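Local coordinates for putative nucleoprotein (Infectious salmon anemia virus, PDB 4EWC), which encapsidates the negative-strand viral RNA, shielding it from nucleases and forming the ribonucleoprotein that serves as template for transcription and replication, at residues Met143-Pro156 and Ile401-Met413. Residues are numbered along the deposited sequence; the frame is centred on the assembly and turned at random.
Sequences MAYNLSLFIGMVFP and IQEGNSVLAMDFM
Ser148 and a single water fasten a helix to an irregular loop. Ser148 OG donates to Met410 O at 2.6 Å, reaching it from 50° above the carbonyl plane. The same hydroxyl accepts from the water, which also donates to Ala144 O and accepts from Phe412 N at 2.8 Å, linking a helix carbonyl to a backbone N-H of the loop among mostly apolar contacts. A chi1 of -71° sets OG anti to the Ser148 carbonyl carbon, bringing it to the last carbonyl of the type I beta turn Val407-Met410. Gly152 lies one helical turn on; its bare CA lets Leu408 CD2 settle 4.2 Å away, while the same methyl meets Leu149 CD1. Beyond it, Ile401 crosses Phe155 at about a right angle, its CD1 3.6 Å from Phe155 CB, and its CG2 meets the Pro156 ring. At the other end selenomethionine Met413 packs its CG on Ala144 CB at 3.5 Å, and Asp411 OD1 takes Met413 N in an Asx turn. The chain turns out of helix 394-402 through a Schellman motif at Gly404, and 405-413 runs along one side of helix 142-162; Met143, Leu147 and Phe150 pack on helix 253-269, while Met410 and Phe412 touch helix 417-425.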
HETATM    1  N   MSE A 143       5.492 -34.292   4.286  1.00 49.25           N
HETATM    2  CA  MSE A 143       6.427 -33.308   4.757  1.00 43.53           C
HETATM    3  C   MSE A 143       5.763 -32.525   5.866  1.00 46.99           C
HETATM    4  O   MSE A 143       6.411 -32.195   6.848  1.00 48.87           O
HETATM    5  CB  MSE A 143       6.846 -32.397   3.626  1.00 42.07           C
HETATM    6  CG  MSE A 143       7.867 -31.359   4.028  1.00 47.71           C
HETATM    7 SE   MSE A 143       9.566 -32.179   4.592  0.72 52.87          SE
HETATM    8  CE  MSE A 143      10.194 -32.833   2.864  1.00 48.35           C
ATOM      9  N   ALA A 144       4.473 -32.237   5.717  1.00 46.19           N
ATOM     10  CA  ALA A 144       3.753 -31.515   6.753  1.00 44.49           C
ATOM     11  C   ALA A 144       3.671 -32.326   8.038  1.00 48.25           C
ATOM     12  O   ALA A 144       3.996 -31.830   9.127  1.00 47.77           O
ATOM     13  CB  ALA A 144       2.369 -31.138   6.273  1.00 45.90           C
ATOM     14  N   TYR A 145       3.228 -33.577   7.912  1.00 50.63           N
ATOM     15  CA  TYR A 145       3.078 -34.461   9.067  1.00 49.21           C
ATOM     16  C   TYR A 145       4.414 -34.673   9.775  1.00 49.56           C
ATOM     17  O   TYR A 145       4.478 -34.746  11.004  1.00 46.10           O
ATOM     18  CB  TYR A 145       2.467 -35.811   8.652  1.00 47.59           C
ATOM     19  CG  TYR A 145       2.419 -36.805   9.786  1.00 52.18           C
ATOM     20  CD1 TYR A 145       1.363 -36.802  10.700  1.00 53.81           C
ATOM     21  CD2 TYR A 145       3.438 -37.740   9.962  1.00 50.44           C
ATOM     22  CE1 TYR A 145       1.315 -37.715  11.750  1.00 54.19           C
ATOM     23  CE2 TYR A 145       3.403 -38.649  11.016  1.00 51.16           C
ATOM     24  CZ  TYR A 145       2.337 -38.634  11.903  1.00 53.65           C
ATOM     25  OH  TYR A 145       2.298 -39.523  12.950  1.00 54.79           O
ATOM     26  N   ASN A 146       5.479 -34.773   8.983  1.00 48.55           N
ATOM     27  CA  ASN A 146       6.823 -34.981   9.513  1.00 49.09           C
ATOM     28  C   ASN A 146       7.321 -33.780  10.287  1.00 46.53           C
ATOM     29  O   ASN A 146       7.923 -33.916  11.350  1.00 43.29           O
ATOM     30  CB  ASN A 146       7.799 -35.329   8.388  1.00 47.66           C
ATOM     31  CG  ASN A 146       7.582 -36.729   7.857  1.00 50.95           C
ATOM     32  OD1 ASN A 146       6.913 -37.546   8.498  1.00 49.86           O
ATOM     33  ND2 ASN A 146       8.148 -37.019   6.696  1.00 48.74           N
ATOM     34  N   LEU A 147       7.051 -32.603   9.736  1.00 45.53           N
ATOM     35  CA  LEU A 147       7.422 -31.363  10.380  1.00 44.69           C
ATOM     36  C   LEU A 147       6.649 -31.182  11.686  1.00 47.00           C
ATOM     37  O   LEU A 147       7.240 -30.786  12.679  1.00 46.66           O
ATOM     38  CB  LEU A 147       7.244 -30.162   9.440  1.00 45.69           C
ATOM     39  CG  LEU A 147       7.554 -28.791  10.069  1.00 48.93           C
ATOM     40  CD1 LEU A 147       9.023 -28.643  10.446  1.00 40.10           C
ATOM     41  CD2 LEU A 147       7.113 -27.674   9.142  1.00 46.29           C
ATOM     42  N   SER A 148       5.352 -31.488  11.704  1.00 48.64           N
ATOM     43  CA  SER A 148       4.588 -31.399  12.956  1.00 47.14           C
ATOM     44  C   SER A 148       5.050 -32.416  13.982  1.00 46.84           C
ATOM     45  O   SER A 148       5.034 -32.144  15.189  1.00 49.90           O
ATOM     46  CB  SER A 148       3.085 -31.559  12.731  1.00 49.38           C
ATOM     47  OG  SER A 148       2.545 -30.430  12.080  1.00 49.56           O
ATOM     48  N   LEU A 149       5.439 -33.591  13.510  1.00 47.96           N
ATOM     49  CA  LEU A 149       5.927 -34.630  14.406  1.00 50.23           C
ATOM     50  C   LEU A 149       7.245 -34.172  15.014  1.00 49.89           C
ATOM     51  O   LEU A 149       7.426 -34.192  16.239  1.00 49.21           O
ATOM     52  CB  LEU A 149       6.112 -35.948  13.655  1.00 43.40           C
ATOM     53  CG  LEU A 149       6.612 -37.098  14.517  1.00 49.05           C
ATOM     54  CD1 LEU A 149       5.743 -37.176  15.758  1.00 53.74           C
ATOM     55  CD2 LEU A 149       6.599 -38.419  13.783  1.00 47.07           C
ATOM     56  N   PHE A 150       8.151 -33.752  14.135  1.00 48.03           N
ATOM     57  CA  PHE A 150       9.431 -33.185  14.522  1.00 46.45           C
ATOM     58  C   PHE A 150       9.258 -32.114  15.582  1.00 46.80           C
ATOM     59  O   PHE A 150       9.904 -32.170  16.624  1.00 49.24           O
ATOM     60  CB  PHE A 150      10.157 -32.610  13.299  1.00 48.07           C
ATOM     61  CG  PHE A 150      11.523 -32.051  13.606  1.00 46.83           C
ATOM     62  CD1 PHE A 150      11.671 -30.800  14.190  1.00 45.26           C
ATOM     63  CD2 PHE A 150      12.656 -32.770  13.291  1.00 47.37           C
ATOM     64  CE1 PHE A 150      12.921 -30.304  14.476  1.00 43.90           C
ATOM     65  CE2 PHE A 150      13.907 -32.284  13.565  1.00 42.70           C
ATOM     66  CZ  PHE A 150      14.043 -31.052  14.157  1.00 45.01           C
ATOM     67  N   ILE A 151       8.404 -31.130  15.310  1.00 44.33           N
ATOM     68  CA  ILE A 151       8.211 -30.037  16.256  1.00 47.14           C
ATOM     69  C   ILE A 151       7.635 -30.546  17.582  1.00 44.07           C
ATOM     70  O   ILE A 151       8.177 -30.273  18.644  1.00 44.28           O
ATOM     71  CB  ILE A 151       7.349 -28.900  15.676  1.00 47.11           C
ATOM     72  CG1 ILE A 151       8.117 -28.179  14.569  1.00 40.69           C
ATOM     73  CG2 ILE A 151       6.989 -27.908  16.775  1.00 42.79           C
ATOM     74  CD1 ILE A 151       7.242 -27.328  13.658  1.00 39.06           C
ATOM     75  N   GLY A 152       6.561 -31.318  17.514  1.00 46.61           N
ATOM     76  CA  GLY A 152       5.974 -31.910  18.709  1.00 45.19           C
ATOM     77  C   GLY A 152       6.903 -32.726  19.602  1.00 45.32           C
ATOM     78  O   GLY A 152       6.647 -32.851  20.805  1.00 43.52           O
HETATM   79  N   MSE A 153       7.977 -33.276  19.028  1.00 44.10           N
HETATM   80  CA  MSE A 153       8.931 -34.082  19.794  1.00 46.40           C
HETATM   81  C   MSE A 153      10.159 -33.293  20.215  1.00 48.72           C
HETATM   82  O   MSE A 153      10.693 -33.505  21.306  1.00 48.75           O
HETATM   83  CB  MSE A 153       9.339 -35.361  19.040  1.00 46.78           C
HETATM   84  CG  MSE A 153       8.262 -36.434  19.086  1.00 49.66           C
HETATM   85 SE   MSE A 153       8.817 -38.059  18.165  0.80 60.57          SE
HETATM   86  CE  MSE A 153      10.183 -38.616  19.399  1.00 53.34           C
ATOM     87  N   VAL A 154      10.599 -32.374  19.359  1.00 47.08           N
ATOM     88  CA  VAL A 154      11.811 -31.611  19.621  1.00 40.28           C
ATOM     89  C   VAL A 154      11.557 -30.450  20.583  1.00 44.80           C
ATOM     90  O   VAL A 154      12.284 -30.294  21.564  1.00 48.91           O
ATOM     91  CB  VAL A 154      12.494 -31.157  18.288  1.00 47.77           C
ATOM     92  CG1 VAL A 154      13.672 -30.167  18.520  1.00 39.68           C
ATOM     93  CG2 VAL A 154      12.971 -32.380  17.487  1.00 48.93           C
ATOM     94  N   PHE A 155      10.515 -29.657  20.339  1.00 44.25           N
ATOM     95  CA  PHE A 155      10.227 -28.487  21.199  1.00 44.26           C
ATOM     96  C   PHE A 155      10.086 -28.769  22.715  1.00 45.95           C
ATOM     97  O   PHE A 155      10.641 -28.017  23.525  1.00 44.79           O
ATOM     98  CB  PHE A 155       9.058 -27.649  20.650  1.00 39.94           C
ATOM     99  CG  PHE A 155       9.451 -26.726  19.515  1.00 43.60           C
ATOM    100  CD1 PHE A 155      10.211 -27.198  18.447  1.00 45.68           C
ATOM    101  CD2 PHE A 155       9.060 -25.386  19.509  1.00 45.43           C
ATOM    102  CE1 PHE A 155      10.592 -26.348  17.399  1.00 42.56           C
ATOM    103  CE2 PHE A 155       9.429 -24.528  18.460  1.00 40.33           C
ATOM    104  CZ  PHE A 155      10.191 -25.013  17.413  1.00 38.38           C
ATOM    105  N   PRO A 156       9.354 -29.841  23.106  1.00 46.29           N
ATOM    106  CA  PRO A 156       9.337 -30.172  24.543  1.00 44.94           C
ATOM    107  C   PRO A 156      10.745 -30.414  25.095  1.00 45.11           C
ATOM    108  O   PRO A 156      11.067 -29.954  26.187  1.00 47.15           O
ATOM    109  CB  PRO A 156       8.517 -31.459  24.601  1.00 36.23           C
ATOM    110  CG  PRO A 156       7.588 -31.354  23.428  1.00 43.86           C
ATOM    111  CD  PRO A 156       8.391 -30.664  22.345  1.00 45.56           C
ATOM    112  N   ILE A 401       2.945 -25.571  23.257  1.00 43.93           N
ATOM    113  CA  ILE A 401       3.243 -26.955  23.610  1.00 45.96           C
ATOM    114  C   ILE A 401       3.427 -27.179  25.133  1.00 52.21           C
ATOM    115  O   ILE A 401       2.943 -28.175  25.675  1.00 51.32           O
ATOM    116  CB  ILE A 401       4.465 -27.463  22.866  1.00 44.41           C
ATOM    117  CG1 ILE A 401       4.249 -27.310  21.356  1.00 46.25           C
ATOM    118  CG2 ILE A 401       4.739 -28.926  23.193  1.00 40.82           C
ATOM    119  CD1 ILE A 401       5.476 -27.597  20.529  1.00 39.12           C
ATOM    120  N   GLN A 402       4.119 -26.267  25.816  1.00 48.31           N
ATOM    121  CA  GLN A 402       4.264 -26.394  27.258  1.00 50.18           C
ATOM    122  C   GLN A 402       2.897 -26.313  27.942  1.00 52.27           C
ATOM    123  O   GLN A 402       2.665 -26.997  28.938  1.00 52.29           O
ATOM    124  CB  GLN A 402       5.239 -25.360  27.849  1.00 48.33           C
ATOM    125  N   GLU A 403       1.977 -25.520  27.395  1.00 48.48           N
ATOM    126  CA  GLU A 403       0.660 -25.394  28.016  1.00 47.80           C
ATOM    127  C   GLU A 403      -0.187 -26.664  27.883  1.00 52.53           C
ATOM    128  O   GLU A 403      -1.281 -26.752  28.425  1.00 51.18           O
ATOM    129  CB  GLU A 403      -0.094 -24.169  27.501  1.00 47.55           C
ATOM    130  N   GLY A 404       0.321 -27.652  27.156  1.00 58.45           N
ATOM    131  CA  GLY A 404      -0.367 -28.922  27.013  1.00 47.92           C
ATOM    132  C   GLY A 404      -0.936 -29.186  25.634  1.00 50.61           C
ATOM    133  O   GLY A 404      -1.337 -30.309  25.342  1.00 53.35           O
ATOM    134  N   ASN A 405      -0.969 -28.171  24.776  1.00 53.90           N
ATOM    135  CA  ASN A 405      -1.550 -28.345  23.439  1.00 52.77           C
ATOM    136  C   ASN A 405      -0.709 -29.206  22.503  1.00 48.94           C
ATOM    137  O   ASN A 405       0.514 -29.266  22.625  1.00 49.68           O
ATOM    138  CB  ASN A 405      -1.827 -26.993  22.791  1.00 49.42           C
ATOM    139  CG  ASN A 405      -2.684 -26.106  23.651  1.00 53.90           C
ATOM    140  OD1 ASN A 405      -3.718 -26.539  24.178  1.00 59.10           O
ATOM    141  ND2 ASN A 405      -2.260 -24.865  23.825  1.00 52.06           N
ATOM    142  N   SER A 406      -1.386 -29.866  21.567  1.00 51.77           N
ATOM    143  CA  SER A 406      -0.743 -30.770  20.614  1.00 53.76           C
ATOM    144  C   SER A 406      -0.705 -30.227  19.187  1.00 53.52           C
ATOM    145  O   SER A 406      -1.719 -29.756  18.664  1.00 52.15           O
ATOM    146  CB  SER A 406      -1.469 -32.111  20.607  1.00 48.27           C
ATOM    147  OG  SER A 406      -0.925 -32.978  19.623  1.00 54.01           O
ATOM    148  N   VAL A 407       0.455 -30.320  18.548  1.00 48.87           N
ATOM    149  CA  VAL A 407       0.581 -29.863  17.166  1.00 47.32           C
ATOM    150  C   VAL A 407       0.721 -30.998  16.162  1.00 54.11           C
ATOM    151  O   VAL A 407       0.935 -30.767  14.963  1.00 54.50           O
ATOM    152  CB  VAL A 407       1.786 -28.933  16.993  1.00 48.32           C
ATOM    153  CG1 VAL A 407       1.628 -27.694  17.878  1.00 41.79           C
ATOM    154  CG2 VAL A 407       3.078 -29.680  17.312  1.00 43.74           C
ATOM    155  N   LEU A 408       0.594 -32.227  16.639  1.00 52.39           N
ATOM    156  CA  LEU A 408       0.776 -33.374  15.760  1.00 53.56           C
ATOM    157  C   LEU A 408      -0.201 -33.370  14.596  1.00 51.08           C
ATOM    158  O   LEU A 408       0.146 -33.802  13.500  1.00 51.39           O
ATOM    159  CB  LEU A 408       0.690 -34.679  16.547  1.00 52.57           C
ATOM    160  CG  LEU A 408       1.741 -34.764  17.654  1.00 57.71           C
ATOM    161  CD1 LEU A 408       1.631 -36.096  18.378  1.00 47.54           C
ATOM    162  CD2 LEU A 408       3.165 -34.536  17.104  1.00 48.52           C
ATOM    163  N   ALA A 409      -1.406 -32.855  14.817  1.00 48.59           N
ATOM    164  CA  ALA A 409      -2.413 -32.860  13.755  1.00 51.75           C
ATOM    165  C   ALA A 409      -2.436 -31.551  12.963  1.00 52.81           C
ATOM    166  O   ALA A 409      -3.397 -31.258  12.266  1.00 49.77           O
ATOM    167  CB  ALA A 409      -3.793 -33.164  14.327  1.00 44.97           C
HETATM  168  N   MSE A 410      -1.380 -30.755  13.081  1.00 52.65           N
HETATM  169  CA  MSE A 410      -1.386 -29.463  12.420  1.00 49.38           C
HETATM  170  C   MSE A 410      -0.651 -29.481  11.088  1.00 50.49           C
HETATM  171  O   MSE A 410       0.214 -30.327  10.856  1.00 49.04           O
HETATM  172  CB  MSE A 410      -0.849 -28.375  13.341  1.00 44.01           C
HETATM  173  CG  MSE A 410      -1.905 -27.806  14.257  1.00 46.08           C
HETATM  174 SE   MSE A 410      -1.097 -26.664  15.589  0.73 52.56          SE
HETATM  175  CE  MSE A 410      -2.684 -25.724  16.265  1.00 49.03           C
ATOM    176  N   ASP A 411      -1.023 -28.562  10.204  1.00 46.58           N
ATOM    177  CA  ASP A 411      -0.380 -28.453   8.909  1.00 46.18           C
ATOM    178  C   ASP A 411       0.214 -27.066   8.774  1.00 47.29           C
ATOM    179  O   ASP A 411      -0.513 -26.054   8.715  1.00 48.74           O
ATOM    180  CB  ASP A 411      -1.388 -28.706   7.786  1.00 44.52           C
ATOM    181  CG  ASP A 411      -0.724 -28.962   6.464  1.00 51.48           C
ATOM    182  OD1 ASP A 411       0.472 -28.604   6.309  1.00 51.56           O
ATOM    183  OD2 ASP A 411      -1.385 -29.523   5.564  1.00 54.00           O
ATOM    184  N   PHE A 412       1.539 -27.003   8.725  1.00 46.13           N
ATOM    185  CA  PHE A 412       2.216 -25.706   8.590  1.00 46.83           C
ATOM    186  C   PHE A 412       2.709 -25.468   7.170  1.00 45.79           C
ATOM    187  O   PHE A 412       3.346 -24.457   6.911  1.00 42.00           O
ATOM    188  CB  PHE A 412       3.395 -25.619   9.548  1.00 43.67           C
ATOM    189  CG  PHE A 412       3.014 -25.752  11.002  1.00 42.58           C
ATOM    190  CD1 PHE A 412       2.020 -24.949  11.558  1.00 45.31           C
ATOM    191  CD2 PHE A 412       3.660 -26.675  11.818  1.00 37.27           C
ATOM    192  CE1 PHE A 412       1.691 -25.065  12.905  1.00 42.16           C
ATOM    193  CE2 PHE A 412       3.336 -26.792  13.145  1.00 41.55           C
ATOM    194  CZ  PHE A 412       2.354 -25.985  13.698  1.00 40.29           C
HETATM  195  N   MSE A 413       2.431 -26.420   6.275  1.00 45.33           N
HETATM  196  CA  MSE A 413       2.849 -26.341   4.879  1.00 43.91           C
HETATM  197  C   MSE A 413       1.806 -25.676   3.979  1.00 44.40           C
HETATM  198  O   MSE A 413       2.153 -24.825   3.166  1.00 45.24           O
HETATM  199  CB  MSE A 413       3.164 -27.732   4.318  1.00 52.03           C
HETATM  200  CG  MSE A 413       4.260 -28.516   5.027  1.00 49.98           C
HETATM  201 SE   MSE A 413       6.060 -27.740   5.057  0.78 55.96          SE
HETATM  202  CE  MSE A 413       6.467 -27.705   3.152  1.00 52.37           C
TER
HETATM  203  O   HOH W   1       3.013 -29.108   9.797  1.00 48.45           O